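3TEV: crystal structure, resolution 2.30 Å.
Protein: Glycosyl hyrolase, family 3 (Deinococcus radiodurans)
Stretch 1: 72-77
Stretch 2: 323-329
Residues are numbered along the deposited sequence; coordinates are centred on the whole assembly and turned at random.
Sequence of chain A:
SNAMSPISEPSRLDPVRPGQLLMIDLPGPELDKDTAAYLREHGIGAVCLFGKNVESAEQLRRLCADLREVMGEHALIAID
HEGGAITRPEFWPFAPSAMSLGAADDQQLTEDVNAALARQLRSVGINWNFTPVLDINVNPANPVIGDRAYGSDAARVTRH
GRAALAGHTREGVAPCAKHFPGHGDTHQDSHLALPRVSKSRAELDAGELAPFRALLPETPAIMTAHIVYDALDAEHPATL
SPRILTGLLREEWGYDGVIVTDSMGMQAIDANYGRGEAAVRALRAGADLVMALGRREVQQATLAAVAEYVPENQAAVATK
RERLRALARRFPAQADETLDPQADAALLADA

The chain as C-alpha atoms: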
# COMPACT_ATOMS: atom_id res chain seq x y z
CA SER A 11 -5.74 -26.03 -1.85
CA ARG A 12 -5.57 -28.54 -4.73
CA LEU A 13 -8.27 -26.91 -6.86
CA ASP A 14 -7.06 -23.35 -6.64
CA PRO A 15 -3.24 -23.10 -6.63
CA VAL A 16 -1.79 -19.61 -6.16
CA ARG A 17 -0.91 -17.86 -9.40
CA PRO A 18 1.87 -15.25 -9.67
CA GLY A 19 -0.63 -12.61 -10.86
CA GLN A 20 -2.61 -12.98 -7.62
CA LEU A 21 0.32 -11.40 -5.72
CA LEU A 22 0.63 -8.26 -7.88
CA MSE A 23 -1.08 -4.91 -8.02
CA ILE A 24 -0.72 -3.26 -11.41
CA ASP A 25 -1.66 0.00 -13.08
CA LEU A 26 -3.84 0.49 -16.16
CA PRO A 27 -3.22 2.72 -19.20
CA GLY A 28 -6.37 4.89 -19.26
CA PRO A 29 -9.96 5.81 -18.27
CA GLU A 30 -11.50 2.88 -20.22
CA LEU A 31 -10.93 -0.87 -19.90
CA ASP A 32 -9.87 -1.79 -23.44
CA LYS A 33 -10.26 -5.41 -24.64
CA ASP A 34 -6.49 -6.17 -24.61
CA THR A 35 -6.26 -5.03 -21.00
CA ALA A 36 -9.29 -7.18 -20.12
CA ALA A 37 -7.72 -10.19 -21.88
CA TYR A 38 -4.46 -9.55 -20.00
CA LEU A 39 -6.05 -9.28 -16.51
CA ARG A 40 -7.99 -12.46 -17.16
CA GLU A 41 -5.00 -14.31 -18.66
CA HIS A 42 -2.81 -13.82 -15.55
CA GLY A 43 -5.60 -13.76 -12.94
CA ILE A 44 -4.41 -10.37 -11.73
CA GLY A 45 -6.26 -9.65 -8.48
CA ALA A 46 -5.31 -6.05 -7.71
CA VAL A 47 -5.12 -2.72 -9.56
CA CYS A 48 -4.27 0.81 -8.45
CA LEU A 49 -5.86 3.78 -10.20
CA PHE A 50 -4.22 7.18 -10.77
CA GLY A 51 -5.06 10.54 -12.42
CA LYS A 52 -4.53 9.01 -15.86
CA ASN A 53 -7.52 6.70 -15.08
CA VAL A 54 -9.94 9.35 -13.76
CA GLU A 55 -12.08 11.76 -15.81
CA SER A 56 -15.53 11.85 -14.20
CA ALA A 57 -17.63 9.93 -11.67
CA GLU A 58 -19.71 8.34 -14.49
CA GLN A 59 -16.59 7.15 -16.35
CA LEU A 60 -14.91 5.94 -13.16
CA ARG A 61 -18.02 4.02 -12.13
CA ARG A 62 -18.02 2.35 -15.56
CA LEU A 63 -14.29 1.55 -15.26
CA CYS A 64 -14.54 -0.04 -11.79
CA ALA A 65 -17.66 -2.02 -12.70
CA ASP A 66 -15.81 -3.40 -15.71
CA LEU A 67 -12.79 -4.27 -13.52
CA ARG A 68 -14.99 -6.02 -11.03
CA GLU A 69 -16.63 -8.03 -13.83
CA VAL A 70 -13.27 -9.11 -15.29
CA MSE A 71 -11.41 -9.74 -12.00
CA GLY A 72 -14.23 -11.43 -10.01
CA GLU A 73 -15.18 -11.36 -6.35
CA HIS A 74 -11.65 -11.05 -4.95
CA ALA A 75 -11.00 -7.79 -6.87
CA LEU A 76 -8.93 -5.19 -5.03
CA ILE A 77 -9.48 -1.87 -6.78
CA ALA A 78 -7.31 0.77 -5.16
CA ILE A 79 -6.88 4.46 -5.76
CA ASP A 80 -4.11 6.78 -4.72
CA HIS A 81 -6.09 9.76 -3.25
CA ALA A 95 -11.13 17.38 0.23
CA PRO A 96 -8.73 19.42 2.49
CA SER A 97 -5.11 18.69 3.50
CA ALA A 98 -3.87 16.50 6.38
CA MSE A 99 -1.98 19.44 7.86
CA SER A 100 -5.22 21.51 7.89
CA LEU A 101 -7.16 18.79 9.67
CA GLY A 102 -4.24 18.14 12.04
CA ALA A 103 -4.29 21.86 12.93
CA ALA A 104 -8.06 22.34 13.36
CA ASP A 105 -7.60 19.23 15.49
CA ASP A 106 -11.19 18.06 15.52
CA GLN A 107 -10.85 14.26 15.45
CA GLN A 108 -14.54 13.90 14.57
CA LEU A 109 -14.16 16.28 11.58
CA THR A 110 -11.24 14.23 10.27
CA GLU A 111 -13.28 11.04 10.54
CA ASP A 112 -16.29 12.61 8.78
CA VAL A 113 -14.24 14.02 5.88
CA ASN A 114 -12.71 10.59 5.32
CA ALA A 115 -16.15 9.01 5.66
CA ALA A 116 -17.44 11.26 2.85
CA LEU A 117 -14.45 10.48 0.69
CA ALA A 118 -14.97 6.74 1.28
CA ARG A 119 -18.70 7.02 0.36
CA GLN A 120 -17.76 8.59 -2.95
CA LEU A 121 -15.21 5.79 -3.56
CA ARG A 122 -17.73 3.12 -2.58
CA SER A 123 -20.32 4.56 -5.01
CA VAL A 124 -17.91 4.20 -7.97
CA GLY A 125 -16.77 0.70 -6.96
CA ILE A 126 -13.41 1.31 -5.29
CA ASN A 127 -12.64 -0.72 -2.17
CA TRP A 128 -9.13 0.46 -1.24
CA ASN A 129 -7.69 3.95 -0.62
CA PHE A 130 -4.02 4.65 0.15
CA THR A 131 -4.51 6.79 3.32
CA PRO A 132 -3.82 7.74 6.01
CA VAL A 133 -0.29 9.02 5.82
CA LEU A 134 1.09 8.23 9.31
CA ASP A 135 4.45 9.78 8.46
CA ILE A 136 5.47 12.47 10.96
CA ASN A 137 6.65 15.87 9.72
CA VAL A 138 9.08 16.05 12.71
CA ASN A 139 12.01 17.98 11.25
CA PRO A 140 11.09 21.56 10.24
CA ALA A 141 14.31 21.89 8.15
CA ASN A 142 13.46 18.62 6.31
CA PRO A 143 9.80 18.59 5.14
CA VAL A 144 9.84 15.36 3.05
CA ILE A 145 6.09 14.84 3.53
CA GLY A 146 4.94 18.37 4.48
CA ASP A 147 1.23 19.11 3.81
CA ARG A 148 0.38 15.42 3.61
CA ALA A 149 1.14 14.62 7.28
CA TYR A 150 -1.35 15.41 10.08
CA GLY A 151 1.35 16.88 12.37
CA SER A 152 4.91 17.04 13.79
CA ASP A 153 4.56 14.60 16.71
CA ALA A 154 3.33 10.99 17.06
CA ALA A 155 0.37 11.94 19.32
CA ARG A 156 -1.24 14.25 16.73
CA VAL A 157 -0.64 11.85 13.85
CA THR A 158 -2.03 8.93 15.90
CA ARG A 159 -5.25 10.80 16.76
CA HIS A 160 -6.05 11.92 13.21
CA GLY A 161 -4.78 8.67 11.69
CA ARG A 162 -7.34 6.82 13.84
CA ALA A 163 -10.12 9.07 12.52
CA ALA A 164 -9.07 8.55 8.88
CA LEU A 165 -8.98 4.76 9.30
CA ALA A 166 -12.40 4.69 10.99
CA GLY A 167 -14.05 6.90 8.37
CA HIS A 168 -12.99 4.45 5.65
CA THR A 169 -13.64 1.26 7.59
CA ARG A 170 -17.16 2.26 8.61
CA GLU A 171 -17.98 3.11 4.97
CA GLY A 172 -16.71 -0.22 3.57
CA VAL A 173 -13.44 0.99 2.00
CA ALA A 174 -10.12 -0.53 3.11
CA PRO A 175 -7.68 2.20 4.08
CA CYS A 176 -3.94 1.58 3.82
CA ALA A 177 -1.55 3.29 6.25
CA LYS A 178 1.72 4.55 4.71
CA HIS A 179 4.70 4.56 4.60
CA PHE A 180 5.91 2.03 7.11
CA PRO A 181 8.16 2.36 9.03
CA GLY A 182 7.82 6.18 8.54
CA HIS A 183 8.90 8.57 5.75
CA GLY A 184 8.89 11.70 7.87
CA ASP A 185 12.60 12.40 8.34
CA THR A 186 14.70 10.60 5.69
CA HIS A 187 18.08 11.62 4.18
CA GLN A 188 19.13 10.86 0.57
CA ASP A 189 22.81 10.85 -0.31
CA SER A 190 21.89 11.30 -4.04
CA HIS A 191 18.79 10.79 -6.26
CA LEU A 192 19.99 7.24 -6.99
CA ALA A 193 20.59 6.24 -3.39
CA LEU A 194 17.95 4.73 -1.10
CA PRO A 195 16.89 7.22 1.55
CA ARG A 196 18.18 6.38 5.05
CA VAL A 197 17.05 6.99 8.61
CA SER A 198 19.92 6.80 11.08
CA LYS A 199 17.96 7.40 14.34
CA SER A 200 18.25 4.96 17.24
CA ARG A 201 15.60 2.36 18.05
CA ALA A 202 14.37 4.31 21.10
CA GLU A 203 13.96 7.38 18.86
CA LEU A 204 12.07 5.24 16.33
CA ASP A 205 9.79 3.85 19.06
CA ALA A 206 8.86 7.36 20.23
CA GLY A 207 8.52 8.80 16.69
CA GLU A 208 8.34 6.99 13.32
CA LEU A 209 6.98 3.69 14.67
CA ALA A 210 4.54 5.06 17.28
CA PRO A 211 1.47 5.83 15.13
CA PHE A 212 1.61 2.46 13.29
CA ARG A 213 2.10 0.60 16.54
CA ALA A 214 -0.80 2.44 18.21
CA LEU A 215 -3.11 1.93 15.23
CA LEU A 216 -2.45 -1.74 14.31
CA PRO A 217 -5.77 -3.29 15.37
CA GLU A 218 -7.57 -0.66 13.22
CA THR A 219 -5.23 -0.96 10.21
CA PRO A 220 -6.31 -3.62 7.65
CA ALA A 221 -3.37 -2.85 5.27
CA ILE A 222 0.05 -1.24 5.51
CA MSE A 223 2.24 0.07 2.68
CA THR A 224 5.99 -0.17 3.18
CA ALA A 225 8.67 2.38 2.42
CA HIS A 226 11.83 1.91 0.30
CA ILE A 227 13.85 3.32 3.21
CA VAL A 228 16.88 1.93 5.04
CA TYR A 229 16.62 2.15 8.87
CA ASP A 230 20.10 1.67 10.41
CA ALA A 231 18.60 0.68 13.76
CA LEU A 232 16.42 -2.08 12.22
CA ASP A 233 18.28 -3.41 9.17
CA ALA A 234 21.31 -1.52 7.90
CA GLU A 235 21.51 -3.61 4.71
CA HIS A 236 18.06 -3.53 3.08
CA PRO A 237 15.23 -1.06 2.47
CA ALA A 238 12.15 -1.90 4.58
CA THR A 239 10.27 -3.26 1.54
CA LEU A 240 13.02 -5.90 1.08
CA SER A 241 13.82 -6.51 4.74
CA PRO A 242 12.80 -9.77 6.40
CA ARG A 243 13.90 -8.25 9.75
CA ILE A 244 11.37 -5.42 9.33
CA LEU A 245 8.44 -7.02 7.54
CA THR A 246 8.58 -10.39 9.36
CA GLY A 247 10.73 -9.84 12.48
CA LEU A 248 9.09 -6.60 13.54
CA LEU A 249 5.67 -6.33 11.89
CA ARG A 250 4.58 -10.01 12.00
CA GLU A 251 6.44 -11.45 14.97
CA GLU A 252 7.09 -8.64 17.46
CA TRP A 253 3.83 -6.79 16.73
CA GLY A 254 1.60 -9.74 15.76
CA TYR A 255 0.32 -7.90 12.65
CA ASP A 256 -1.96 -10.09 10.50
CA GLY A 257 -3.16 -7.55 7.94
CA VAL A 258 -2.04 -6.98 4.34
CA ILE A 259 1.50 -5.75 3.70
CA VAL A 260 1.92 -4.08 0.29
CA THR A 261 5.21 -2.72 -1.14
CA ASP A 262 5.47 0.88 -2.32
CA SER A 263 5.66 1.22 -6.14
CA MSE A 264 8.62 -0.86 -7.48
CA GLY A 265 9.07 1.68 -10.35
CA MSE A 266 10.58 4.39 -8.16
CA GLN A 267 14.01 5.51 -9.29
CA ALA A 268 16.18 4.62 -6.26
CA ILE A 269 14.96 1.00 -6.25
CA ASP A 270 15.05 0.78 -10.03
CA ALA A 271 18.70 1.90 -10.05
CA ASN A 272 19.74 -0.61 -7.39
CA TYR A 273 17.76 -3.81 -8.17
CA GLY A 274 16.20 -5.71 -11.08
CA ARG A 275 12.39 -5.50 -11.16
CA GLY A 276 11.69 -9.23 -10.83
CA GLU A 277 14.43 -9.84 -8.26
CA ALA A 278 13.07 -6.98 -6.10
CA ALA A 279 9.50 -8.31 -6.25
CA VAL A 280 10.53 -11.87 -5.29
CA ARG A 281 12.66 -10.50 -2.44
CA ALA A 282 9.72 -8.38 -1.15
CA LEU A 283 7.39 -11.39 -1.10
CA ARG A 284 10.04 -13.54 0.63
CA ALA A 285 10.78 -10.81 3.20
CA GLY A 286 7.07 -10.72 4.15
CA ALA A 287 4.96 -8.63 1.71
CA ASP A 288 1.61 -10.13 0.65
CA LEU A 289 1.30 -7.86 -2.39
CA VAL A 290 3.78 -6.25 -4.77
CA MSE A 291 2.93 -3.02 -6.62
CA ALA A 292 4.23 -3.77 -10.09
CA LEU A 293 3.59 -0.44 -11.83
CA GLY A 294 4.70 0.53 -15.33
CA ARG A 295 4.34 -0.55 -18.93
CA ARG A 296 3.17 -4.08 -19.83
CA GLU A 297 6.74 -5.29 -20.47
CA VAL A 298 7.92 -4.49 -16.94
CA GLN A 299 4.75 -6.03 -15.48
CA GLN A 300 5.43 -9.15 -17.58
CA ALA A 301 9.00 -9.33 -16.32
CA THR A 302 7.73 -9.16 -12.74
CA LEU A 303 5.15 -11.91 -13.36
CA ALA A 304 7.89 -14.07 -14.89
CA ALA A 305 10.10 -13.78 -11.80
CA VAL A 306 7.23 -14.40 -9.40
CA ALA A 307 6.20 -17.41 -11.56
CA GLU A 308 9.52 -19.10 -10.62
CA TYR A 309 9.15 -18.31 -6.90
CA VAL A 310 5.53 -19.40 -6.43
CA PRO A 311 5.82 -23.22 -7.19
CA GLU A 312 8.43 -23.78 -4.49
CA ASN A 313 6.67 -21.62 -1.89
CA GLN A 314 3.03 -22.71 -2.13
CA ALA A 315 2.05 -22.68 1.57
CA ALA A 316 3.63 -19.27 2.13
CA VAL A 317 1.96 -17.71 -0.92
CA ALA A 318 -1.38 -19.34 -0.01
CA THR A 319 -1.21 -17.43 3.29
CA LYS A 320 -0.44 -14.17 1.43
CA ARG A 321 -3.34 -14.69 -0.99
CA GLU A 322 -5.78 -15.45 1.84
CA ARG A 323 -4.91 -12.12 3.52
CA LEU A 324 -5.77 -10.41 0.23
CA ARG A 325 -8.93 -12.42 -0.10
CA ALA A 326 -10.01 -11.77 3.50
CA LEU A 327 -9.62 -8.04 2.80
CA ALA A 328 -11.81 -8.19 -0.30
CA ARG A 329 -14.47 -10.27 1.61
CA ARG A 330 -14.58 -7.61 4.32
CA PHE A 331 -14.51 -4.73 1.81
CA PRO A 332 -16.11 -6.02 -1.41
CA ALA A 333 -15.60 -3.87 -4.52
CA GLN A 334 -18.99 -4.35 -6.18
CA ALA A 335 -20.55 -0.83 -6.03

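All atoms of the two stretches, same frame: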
# COMPACT_ATOMS: atom_id res chain seq x y z
N GLY A 72 -13.45 -10.53 -10.87
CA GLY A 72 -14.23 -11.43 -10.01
C GLY A 72 -14.29 -10.94 -8.57
O GLY A 72 -13.83 -9.83 -8.25
N GLU A 73 -14.82 -11.78 -7.69
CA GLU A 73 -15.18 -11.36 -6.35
C GLU A 73 -14.03 -10.93 -5.48
O GLU A 73 -14.25 -10.19 -4.54
CB GLU A 73 -15.97 -12.45 -5.60
CG GLU A 73 -15.21 -13.78 -5.49
CD GLU A 73 -16.02 -14.88 -4.76
OE1 GLU A 73 -16.59 -14.61 -3.67
OE2 GLU A 73 -16.08 -16.02 -5.27
N HIS A 74 -12.82 -11.41 -5.76
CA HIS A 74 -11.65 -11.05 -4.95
C HIS A 74 -11.00 -9.70 -5.34
O HIS A 74 -10.01 -9.28 -4.73
CB HIS A 74 -10.61 -12.18 -5.00
CG HIS A 74 -11.16 -13.51 -4.59
ND1 HIS A 74 -11.83 -13.69 -3.39
CD2 HIS A 74 -11.17 -14.71 -5.22
CE1 HIS A 74 -12.21 -14.95 -3.29
NE2 HIS A 74 -11.82 -15.59 -4.38
N ALA A 75 -11.55 -9.04 -6.36
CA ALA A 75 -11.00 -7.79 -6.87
C ALA A 75 -10.59 -6.81 -5.76
O ALA A 75 -11.41 -6.47 -4.89
CB ALA A 75 -12.00 -7.11 -7.81
N LEU A 76 -9.34 -6.37 -5.78
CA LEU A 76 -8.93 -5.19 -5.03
C LEU A 76 -8.71 -4.05 -6.02
O LEU A 76 -7.84 -4.13 -6.91
CB LEU A 76 -7.69 -5.46 -4.18
CG LEU A 76 -7.90 -6.51 -3.06
CD1 LEU A 76 -6.55 -7.10 -2.55
CD2 LEU A 76 -8.77 -5.98 -1.89
N ILE A 77 -9.55 -3.02 -5.90
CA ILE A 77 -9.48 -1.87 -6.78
C ILE A 77 -9.14 -0.66 -5.91
O ILE A 77 -9.99 -0.14 -5.15
CB ILE A 77 -10.79 -1.66 -7.60
CG1 ILE A 77 -11.05 -2.90 -8.47
CG2 ILE A 77 -10.63 -0.44 -8.52
CD1 ILE A 77 -12.48 -3.08 -8.99
N ARG A 323 -4.83 -13.46 2.95
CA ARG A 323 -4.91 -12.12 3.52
C ARG A 323 -5.57 -11.14 2.55
O ARG A 323 -6.39 -10.29 2.96
CB ARG A 323 -3.53 -11.59 3.90
CG ARG A 323 -2.98 -12.27 5.13
CD ARG A 323 -1.81 -11.48 5.70
NE ARG A 323 -1.17 -12.20 6.80
CZ ARG A 323 -0.07 -12.94 6.69
NH1 ARG A 323 0.56 -13.07 5.52
NH2 ARG A 323 0.40 -13.55 7.77
N LEU A 324 -5.23 -11.28 1.27
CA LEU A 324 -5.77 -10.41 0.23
C LEU A 324 -7.25 -10.72 0.03
O LEU A 324 -8.06 -9.83 -0.17
CB LEU A 324 -5.02 -10.62 -1.07
CG LEU A 324 -3.53 -10.23 -1.05
CD1 LEU A 324 -2.83 -10.52 -2.41
CD2 LEU A 324 -3.37 -8.78 -0.66
N ARG A 325 -7.58 -11.99 0.10
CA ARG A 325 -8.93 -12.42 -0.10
C ARG A 325 -9.81 -12.05 1.09
O ARG A 325 -10.94 -11.62 0.91
CB ARG A 325 -8.94 -13.90 -0.45
CG ARG A 325 -9.18 -14.08 -1.94
CD ARG A 325 -8.18 -14.84 -2.74
NE ARG A 325 -8.56 -16.21 -2.92
CZ ARG A 325 -8.43 -16.93 -4.05
NH1 ARG A 325 -7.98 -16.42 -5.19
NH2 ARG A 325 -8.80 -18.18 -4.02
N ALA A 326 -9.27 -12.14 2.30
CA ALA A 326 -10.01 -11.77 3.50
C ALA A 326 -10.35 -10.28 3.46
O ALA A 326 -11.46 -9.89 3.84
CB ALA A 326 -9.25 -12.13 4.77
N LEU A 327 -9.41 -9.47 2.97
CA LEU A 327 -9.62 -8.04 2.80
C LEU A 327 -10.76 -7.73 1.83
O LEU A 327 -11.66 -6.95 2.14
CB LEU A 327 -8.33 -7.35 2.32
CG LEU A 327 -8.32 -5.82 2.34
CD1 LEU A 327 -8.29 -5.31 3.78
CD2 LEU A 327 -7.12 -5.24 1.60
N ALA A 328 -10.71 -8.33 0.65
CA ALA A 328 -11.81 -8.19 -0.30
C ALA A 328 -13.17 -8.72 0.21
O ALA A 328 -14.19 -8.19 -0.22
CB ALA A 328 -11.45 -8.84 -1.64
N ARG A 329 -13.19 -9.77 1.05
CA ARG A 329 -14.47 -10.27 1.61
C ARG A 329 -15.06 -9.22 2.57
O ARG A 329 -16.26 -8.99 2.62
CB ARG A 329 -14.31 -11.61 2.36
CG ARG A 329 -14.86 -12.81 1.61
CD ARG A 329 -14.75 -14.18 2.36
NE ARG A 329 -13.47 -14.38 3.06
CZ ARG A 329 -12.39 -15.02 2.59
NH1 ARG A 329 -12.37 -15.56 1.37
NH2 ARG A 329 -11.32 -15.11 3.36
O HOH W 1 -12.53 -12.37 -1.40
O HOH W 2 -8.17 -10.32 -3.15

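Residues 72-77 run from a turn into the start of a strand, and they pack against one side of the helix that holds residues 323-329. The two touch at residues at least 248 positions apart in sequence. No direct hydrogen bond joins them. The contact rests on a stack, on apolar packing and on one bridging water. The two stretches bury 353 Å² between them, both sides summed.

H74 covers the most surface. It sits in a type I beta turn from G72 to A75, closed by the bond from A75 N to G72 O at 3.1 Å. Its CA-to-CB bond points sideways to the helix, but the end of the side chain comes nearer. The imidazole meets the side chain of R325. The guanidinium of R325 lies flat on the H74 ring, with centres 4.0 Å apart and planes at 11°. The aliphatic part of the same arginine also takes part. R325 CG stands over the ring face, 3.4 Å from the centroid, in a CH-pi contact. The closest pair is H74 ND1 to R325 CG at 3.0 Å, which is tight for a nitrogen and a carbon. The first three chi angles of R325 all lie between the usual wells. R325 NH2 is hydrogen-bonded elsewhere in the structure.

L76 is the second large contributor. It is buried, and its CA-to-CB bond points toward the helix. L76 CD1 is 3.9 Å from L324 O and 4.1 Å from L324 CD2. L76 CD2 is 3.9 Å from L327 CD2 and also 3.9 Å from A328 CB. These are ordinary van der Waals distances, so the leucine is well packed against this side of the helix.

A328 is the third. A328 CA lies 5.5 Å from H74 CA, the closest CA pair across the two stretches. Its CB points toward the turn. A328 CB is 3.4 Å from H74 O and 4.0 Å from A75 O, so the methyl meets backbone carbonyls as well as the L76 side chain.

Two waters lie at the contact. Water 1 lies 2.5 Å from H74 ND1 and donates to R325 O at 2.9 Å. It therefore links the imidazole to the helix backbone at the residue that stacks on it. Water 2 lies within reach of H74 O at 2.6 Å and, weakly, of L324 O at 3.0 Å.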